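Local coordinates for protein UDP-N-acetylmuramate-alanine ligase MurC (PDB 1J6U) that joins L-alanine to UDP-N-acetylmuramate at the cost of ATP, a cytoplasmic step in making bacterial cell-wall peptidoglycan, at residues Val166-Asp171 with Ser178-Asn183; Glu112-Phe117 with Ser142-Leu147; Gly21-Ser26 with His156-Lys161. All coordinates share one frame; numbering follows the deposited sequence.

Contact 1: residues Val166-Asp171 with Ser178-Asn183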
# COMPACT_ATOMS: atom_id res chain seq x y z
N VAL A 166 16.34 -6.09 6.78
CA VAL A 166 15.62 -5.08 6.05
C VAL A 166 14.37 -5.72 5.43
O VAL A 166 14.41 -6.82 4.87
CB VAL A 166 16.53 -4.42 4.98
CG1 VAL A 166 17.19 -5.48 4.14
CG2 VAL A 166 15.68 -3.49 4.08
N VAL A 167 13.25 -5.01 5.58
CA VAL A 167 11.95 -5.43 5.07
C VAL A 167 11.54 -4.45 3.97
O VAL A 167 11.58 -3.23 4.16
CB VAL A 167 10.84 -5.33 6.18
CG1 VAL A 167 9.59 -6.03 5.71
CG2 VAL A 167 11.32 -5.89 7.47
N TYR A 168 11.12 -4.98 2.83
CA TYR A 168 10.69 -4.11 1.74
C TYR A 168 9.67 -4.72 0.81
O TYR A 168 9.43 -5.92 0.77
CB TYR A 168 11.89 -3.62 0.96
CG TYR A 168 12.67 -4.75 0.34
CD1 TYR A 168 12.39 -5.19 -0.96
CD2 TYR A 168 13.69 -5.39 1.07
CE1 TYR A 168 13.12 -6.24 -1.54
CE2 TYR A 168 14.43 -6.45 0.50
CZ TYR A 168 14.14 -6.86 -0.80
OH TYR A 168 14.91 -7.83 -1.37
N GLU A 169 9.07 -3.83 0.05
CA GLU A 169 8.02 -4.13 -0.91
C GLU A 169 8.67 -4.19 -2.30
O GLU A 169 9.48 -3.38 -2.62
CB GLU A 169 7.03 -2.97 -0.82
CG GLU A 169 5.68 -3.11 -1.46
CD GLU A 169 4.77 -1.90 -1.17
OE1 GLU A 169 4.46 -1.63 0.02
OE2 GLU A 169 4.37 -1.22 -2.15
N LEU A 170 8.35 -5.18 -3.11
CA LEU A 170 8.89 -5.22 -4.46
C LEU A 170 7.70 -5.05 -5.38
O LEU A 170 6.73 -5.80 -5.30
CB LEU A 170 9.55 -6.57 -4.76
CG LEU A 170 11.04 -6.67 -4.52
CD1 LEU A 170 11.52 -8.00 -5.03
CD2 LEU A 170 11.74 -5.57 -5.26
N ASP A 171 7.77 -4.09 -6.28
CA ASP A 171 6.65 -3.91 -7.19
C ASP A 171 6.80 -4.81 -8.42
O ASP A 171 7.72 -4.64 -9.22
CB ASP A 171 6.55 -2.45 -7.62
CG ASP A 171 5.57 -2.26 -8.73
OD1 ASP A 171 4.47 -2.85 -8.64
OD2 ASP A 171 5.91 -1.54 -9.70
N SER A 178 12.48 -9.10 -10.56
CA SER A 178 13.01 -10.46 -10.69
C SER A 178 14.54 -10.55 -10.50
O SER A 178 15.09 -11.64 -10.42
CB SER A 178 12.67 -11.01 -12.06
OG SER A 178 13.42 -10.26 -13.00
N GLU A 179 15.20 -9.40 -10.45
CA GLU A 179 16.63 -9.31 -10.28
C GLU A 179 17.02 -9.27 -8.81
O GLU A 179 18.20 -9.29 -8.47
CB GLU A 179 17.17 -8.05 -10.98
CG GLU A 179 17.05 -8.09 -12.48
CD GLU A 179 17.75 -9.29 -13.08
OE1 GLU A 179 17.06 -10.16 -13.67
OE2 GLU A 179 18.99 -9.37 -12.95
N PHE A 180 16.03 -9.18 -7.95
CA PHE A 180 16.29 -9.16 -6.52
C PHE A 180 16.45 -10.61 -6.06
O PHE A 180 15.95 -11.54 -6.70
CB PHE A 180 15.12 -8.51 -5.74
CG PHE A 180 15.11 -7.02 -5.84
CD1 PHE A 180 14.82 -6.39 -7.05
CD2 PHE A 180 15.47 -6.24 -4.75
CE1 PHE A 180 14.90 -4.99 -7.15
CE2 PHE A 180 15.55 -4.85 -4.85
CZ PHE A 180 15.27 -4.23 -6.04
N SER A 181 17.13 -10.82 -4.95
CA SER A 181 17.24 -12.17 -4.45
C SER A 181 17.26 -12.10 -2.92
O SER A 181 18.30 -12.27 -2.27
CB SER A 181 18.49 -12.83 -5.00
OG SER A 181 19.57 -11.95 -4.87
N PRO A 182 16.08 -11.84 -2.33
CA PRO A 182 15.93 -11.74 -0.88
C PRO A 182 16.07 -13.13 -0.26
O PRO A 182 16.06 -14.15 -0.97
CB PRO A 182 14.52 -11.22 -0.72
CG PRO A 182 13.79 -11.95 -1.90
CD PRO A 182 14.77 -11.73 -3.02
N ASN A 183 16.20 -13.17 1.06
CA ASN A 183 16.30 -14.42 1.80
C ASN A 183 14.92 -15.06 1.75
O ASN A 183 14.77 -16.26 1.43
CB ASN A 183 16.61 -14.16 3.28
CG ASN A 183 18.01 -13.61 3.51
OD1 ASN A 183 18.35 -12.51 3.07
ND2 ASN A 183 18.82 -14.40 4.20

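Contact 2: residues Glu112-Phe117 with Ser142-Leu147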
# COMPACT_ATOMS: atom_id res chain seq x y z
N GLU A 112 23.67 -2.73 1.80
CA GLU A 112 23.20 -3.11 3.13
C GLU A 112 23.77 -4.45 3.60
O GLU A 112 24.06 -4.60 4.78
CB GLU A 112 21.67 -3.19 3.17
CG GLU A 112 20.97 -1.89 3.48
CD GLU A 112 21.40 -1.28 4.80
OE1 GLU A 112 21.30 -1.96 5.84
OE2 GLU A 112 21.85 -0.11 4.81
N LYS A 113 23.90 -5.41 2.68
CA LYS A 113 24.41 -6.74 3.01
C LYS A 113 23.70 -7.21 4.29
O LYS A 113 24.31 -7.49 5.33
CB LYS A 113 25.95 -6.68 3.20
N LYS A 114 22.38 -7.29 4.22
CA LYS A 114 21.58 -7.67 5.37
C LYS A 114 20.61 -8.80 5.05
O LYS A 114 20.48 -9.19 3.90
CB LYS A 114 20.78 -6.47 5.84
CG LYS A 114 21.52 -5.52 6.75
CD LYS A 114 20.49 -4.48 7.23
CE LYS A 114 20.95 -3.60 8.39
NZ LYS A 114 19.74 -2.83 8.89
N GLU A 115 19.94 -9.33 6.06
CA GLU A 115 18.97 -10.40 5.83
C GLU A 115 17.77 -9.68 5.24
O GLU A 115 17.28 -8.70 5.81
CB GLU A 115 18.60 -11.06 7.16
CG GLU A 115 17.64 -12.24 7.05
CD GLU A 115 17.12 -12.70 8.42
OE1 GLU A 115 17.38 -12.02 9.45
OE2 GLU A 115 16.43 -13.75 8.47
N GLU A 116 17.24 -10.18 4.14
CA GLU A 116 16.13 -9.51 3.49
C GLU A 116 14.74 -10.16 3.48
O GLU A 116 14.58 -11.30 3.06
CB GLU A 116 16.51 -9.21 2.05
CG GLU A 116 17.69 -8.27 1.89
CD GLU A 116 18.11 -8.14 0.43
OE1 GLU A 116 17.35 -8.58 -0.47
OE2 GLU A 116 19.22 -7.59 0.18
N PHE A 117 13.74 -9.39 3.91
CA PHE A 117 12.37 -9.84 3.88
C PHE A 117 11.70 -9.01 2.77
O PHE A 117 11.52 -7.80 2.90
CB PHE A 117 11.66 -9.57 5.21
CG PHE A 117 12.14 -10.42 6.36
CD1 PHE A 117 13.36 -10.14 6.99
CD2 PHE A 117 11.34 -11.43 6.88
CE1 PHE A 117 13.76 -10.84 8.11
CE2 PHE A 117 11.75 -12.13 8.01
CZ PHE A 117 12.95 -11.83 8.62
N SER A 142 14.61 -4.77 15.35
CA SER A 142 15.03 -3.47 14.83
C SER A 142 15.37 -3.46 13.31
O SER A 142 16.48 -3.14 12.88
CB SER A 142 16.19 -2.97 15.68
OG SER A 142 16.99 -2.05 14.96
N PRO A 143 14.37 -3.77 12.48
CA PRO A 143 14.53 -3.81 11.03
C PRO A 143 14.58 -2.45 10.33
O PRO A 143 14.11 -1.44 10.84
CB PRO A 143 13.29 -4.58 10.58
CG PRO A 143 12.23 -3.99 11.55
CD PRO A 143 12.94 -3.92 12.87
N THR A 144 15.19 -2.44 9.16
CA THR A 144 15.20 -1.26 8.33
C THR A 144 13.96 -1.57 7.49
O THR A 144 13.84 -2.68 6.94
CB THR A 144 16.46 -1.17 7.41
OG1 THR A 144 17.60 -0.81 8.20
CG2 THR A 144 16.28 -0.10 6.33
N VAL A 145 13.04 -0.61 7.42
CA VAL A 145 11.81 -0.78 6.66
C VAL A 145 11.62 0.20 5.48
O VAL A 145 11.88 1.39 5.60
CB VAL A 145 10.58 -0.67 7.61
CG1 VAL A 145 9.27 -1.01 6.86
CG2 VAL A 145 10.80 -1.57 8.83
N PHE A 146 11.17 -0.33 4.36
CA PHE A 146 10.89 0.45 3.17
C PHE A 146 9.46 0.06 2.85
O PHE A 146 9.20 -1.01 2.29
CB PHE A 146 11.80 0.05 1.98
CG PHE A 146 13.20 0.52 2.12
CD1 PHE A 146 14.14 -0.23 2.82
CD2 PHE A 146 13.59 1.75 1.60
CE1 PHE A 146 15.45 0.25 2.98
CE2 PHE A 146 14.89 2.22 1.77
CZ PHE A 146 15.82 1.47 2.46
N LEU A 147 8.53 0.94 3.18
CA LEU A 147 7.13 0.66 2.96
C LEU A 147 6.56 1.47 1.81
O LEU A 147 6.93 2.63 1.63
CB LEU A 147 6.35 1.03 4.21
CG LEU A 147 5.39 0.03 4.81
CD1 LEU A 147 4.38 0.86 5.59
CD2 LEU A 147 4.71 -0.84 3.74
O HOH W 1 19.82 0.34 7.23

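Contact 3: residues Gly21-Ser26 with His156-Lys161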
# COMPACT_ATOMS: atom_id res chain seq x y z
N GLY A 21 8.63 13.02 -4.23
CA GLY A 21 7.36 13.13 -3.51
C GLY A 21 6.54 11.86 -3.51
O GLY A 21 5.51 11.80 -2.83
N GLY A 22 6.98 10.86 -4.28
CA GLY A 22 6.31 9.56 -4.30
C GLY A 22 6.59 8.68 -3.06
O GLY A 22 7.57 8.86 -2.31
N ILE A 23 5.70 7.73 -2.81
CA ILE A 23 5.91 6.90 -1.65
C ILE A 23 7.23 6.10 -1.77
O ILE A 23 8.04 6.07 -0.83
CB ILE A 23 4.71 5.97 -1.43
CG1 ILE A 23 4.77 5.44 -0.01
CG2 ILE A 23 4.67 4.85 -2.46
CD1 ILE A 23 4.34 6.53 0.97
N GLY A 24 7.46 5.50 -2.95
CA GLY A 24 8.68 4.74 -3.21
C GLY A 24 9.96 5.56 -3.04
O GLY A 24 10.85 5.27 -2.21
N MSE A 25 10.03 6.62 -3.82
CA MSE A 25 11.15 7.50 -3.79
C MSE A 25 11.41 8.14 -2.46
O MSE A 25 12.58 8.26 -2.08
CB MSE A 25 10.98 8.58 -4.85
CG MSE A 25 11.28 8.03 -6.22
SE MSE A 25 13.22 7.79 -6.47
CE MSE A 25 13.54 9.62 -7.06
N SER A 26 10.38 8.57 -1.74
CA SER A 26 10.68 9.23 -0.46
C SER A 26 11.35 8.26 0.51
O SER A 26 12.20 8.68 1.31
CB SER A 26 9.44 9.86 0.20
OG SER A 26 8.31 9.00 0.17
N HIS A 156 9.45 7.22 10.18
CA HIS A 156 9.22 8.17 9.10
C HIS A 156 8.06 7.76 8.22
O HIS A 156 8.00 8.16 7.08
CB HIS A 156 10.48 8.33 8.28
CG HIS A 156 11.61 8.94 9.04
ND1 HIS A 156 11.50 10.15 9.70
CD2 HIS A 156 12.84 8.46 9.34
CE1 HIS A 156 12.60 10.38 10.38
NE2 HIS A 156 13.43 9.37 10.18
N GLY A 157 7.16 6.93 8.72
CA GLY A 157 5.99 6.59 7.94
C GLY A 157 6.03 5.48 6.95
O GLY A 157 5.19 4.56 7.03
N ASN A 158 6.94 5.58 5.98
CA ASN A 158 7.08 4.58 4.93
C ASN A 158 8.51 4.11 4.97
O ASN A 158 8.97 3.35 4.10
CB ASN A 158 6.72 5.14 3.54
CG ASN A 158 7.64 6.31 3.08
OD1 ASN A 158 8.14 7.10 3.88
ND2 ASN A 158 7.83 6.41 1.77
N TYR A 159 9.21 4.56 5.99
CA TYR A 159 10.61 4.19 6.16
C TYR A 159 11.00 4.25 7.62
O TYR A 159 10.42 5.01 8.39
CB TYR A 159 11.53 5.15 5.41
CG TYR A 159 12.99 4.90 5.72
CD1 TYR A 159 13.69 3.88 5.09
CD2 TYR A 159 13.66 5.65 6.71
CE1 TYR A 159 15.01 3.59 5.41
CE2 TYR A 159 14.98 5.37 7.05
CZ TYR A 159 15.65 4.34 6.39
OH TYR A 159 16.97 4.04 6.68
N GLU A 160 11.97 3.41 7.98
CA GLU A 160 12.52 3.36 9.33
C GLU A 160 13.89 2.75 9.20
O GLU A 160 14.05 1.77 8.47
CB GLU A 160 11.68 2.49 10.27
CG GLU A 160 12.20 2.55 11.71
CD GLU A 160 11.16 2.15 12.75
OE1 GLU A 160 11.21 1.00 13.25
OE2 GLU A 160 10.30 2.98 13.06
N LYS A 161 14.87 3.32 9.88
CA LYS A 161 16.22 2.78 9.83
C LYS A 161 16.43 1.91 11.06
O LYS A 161 16.07 2.32 12.18
CB LYS A 161 17.26 3.90 9.87
CG LYS A 161 18.67 3.34 9.82
CD LYS A 161 19.74 4.38 9.56
CE LYS A 161 21.06 3.71 9.14
NZ LYS A 161 20.94 2.93 7.85

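Contact 1: residues Val166-Asp171 with Ser178-Asn183
L170 and F180 meet through a CH-pi contact. Methyl CD2 of L170 sits over the middle of the F180 ring, 3.5 Å from its centroid and only 6° off the ring normal. The second methyl reaches the root of the same side chain: L170 CD1 lies 3.7 Å from F180 CB. One branch of the leucine lies over the ring face, the other beside the CB that carries it. The phenylalanine swings its CG beside its own backbone N, anti to the carbonyl carbon (chi1 -76°), and this carries the ring toward the strand. L170 also lies near K125 of the predicted ATP site.

Two aromatic rings also come close. The rings of Y168 and F180 are oblique, with centroids 6.0 Å apart and planes at 47°. Y168 CE1 is 4.0 Å from F180 CD2. The tyrosine hydroxyl lies near the plane of the F180 ring, at its edge, with Y168 OH 3.8 Å from F180 CD2.

A third kind of packing involves P182. Its CB touches the phenol oxygen, with P182 CB 3.5 Å from Y168 OH, and the two side chains cross at about a right angle.

Helix 101-112 adds L102, R106 and L109 around F180, and F105 meets the Y168 ring edge-to-face. An alanine in place of F180 would probably leave the L170 methyls without their ring partner and open a gap beside Y168.

No hydrogen bond joins the segments. All four touching residues are buried, and the Y168 hydroxyl is satisfied outside them by a hydrogen bond to E116. Apolar and aromatic packing therefore holds the loop after strand 166-170 against that strand, within the middle domain.

Contact 2: residues Glu112-Phe117 with Ser142-Leu147
This contact lies at the start of strands 116-120 and 144-146 in the mixed sheet of the middle domain, where the chain leaves helix 101-112 and turns into strand 116-120. K114 of that turn meets T144, the first residue of strand 144-146. K114 NZ gives a weak hydrogen bond to T144 OG1 at 3.0 Å. The lysine chain is extended beyond CG and carries NZ across to the hydroxyl; the two side chains cross at about a right angle. T144 holds OG1 beside its backbone N, anti to the carbonyl carbon (chi1 -74°), which points OG1 to the lysine and the water.

The ammonium group has other partners. K114 NZ forms a salt bridge with E112 OE1 at 3.5 Å, and hydrogen bonds to the carbonyls of G162 and G164. These oxygens and the carboxylate would probably favour the charged lysine. The T144 hydroxyl also accepts from the backbone N of G162. A water links the two segments by a second path. It lies 2.7 Å from T144 OG1 and gives a weak bond to E112 OE1 at 3.1 Å.

Strand 166-170 runs between strands 116-120 and 144-146 in the sheet. The contact joins the turn before strand 116-120 to the start of strand 144-146, across the strand between them and beside residues G162 and G164 that precede it. Helix 23-34 lies close by, with H31 against E112.

Contact 3: residues Gly21-Ser26 with His156-Lys161
This is a small polar contact between the N-terminal and middle domains. It sets the first turn of helix 23-34 against the segment 156-161 around strand 159-160. The side chain of N158 carries it. N158 ND2 donates a hydrogen bond to S26 OG at 3.1 Å. The bond is bent, with an N-H...O angle of 142°, and the hydroxyl stands 24° out of the amide plane.

The same hydroxyl works in the opposite sense within the helix. S26 OG donates to the carbonyl of G22, 2.6 Å from G22 O. G22 O also accepts from S26 N at 2.9 Å, and the two donors reach it from opposite faces of the carbonyl plane. G22 is the N-cap residue of the helix. S26 places OG between its backbone N and carbonyl carbon (chi1 45°), which turns the hydroxyl back to the start of the helix. It can then give its proton to G22 and accept from the asparagine.

I23 packs along N158. The two side chains slide past each other in opposite directions, and I23 CD1 is 3.6 Å from N158 ND2 and 3.8 Å from N158 CB. Besides the hydroxyl, the amide nitrogen thus meets the I23 branch. The other end of the amide, OD1, has a weak hydrogen bond from R49.

G21 and G24 fit a GxGxxG pattern of Rossmann type, consistent with a glycine-rich turn between strand 14-18 and helix 23-34. R49 and L53 of helix 48-55 flank S26. A27 and L30, further along helix 23-34, pack on N158, while I150 touches both I23 and N158. Backbone hydrogen bonds of N158 with L147 and of E160 with V145 tie the 156-161 segment to strand 144-146 and its end.

How the contacts relate
All three contacts reach the seven-stranded mixed sheet of the middle domain. Contacts 1 and 2 have centres about 10 Å apart and touch; strand 166-170 lies between strands 116-120 and 144-146. Contacts 2 and 3 have centres about 14 Å apart and touch where strand 144-146 pairs with the antiparallel edge strand 159-160. The centres of contacts 1 and 3 are about 16 Å apart, and these two do not touch. Along the chain, contact 2 is nested inside the loop closed by contact 3, and contact 1 follows both. Contact 1 packs a loop onto the sheet, contact 2 joins the turn before one strand to the start of another, and contact 3 joins the sheet edge to the N-terminal domain.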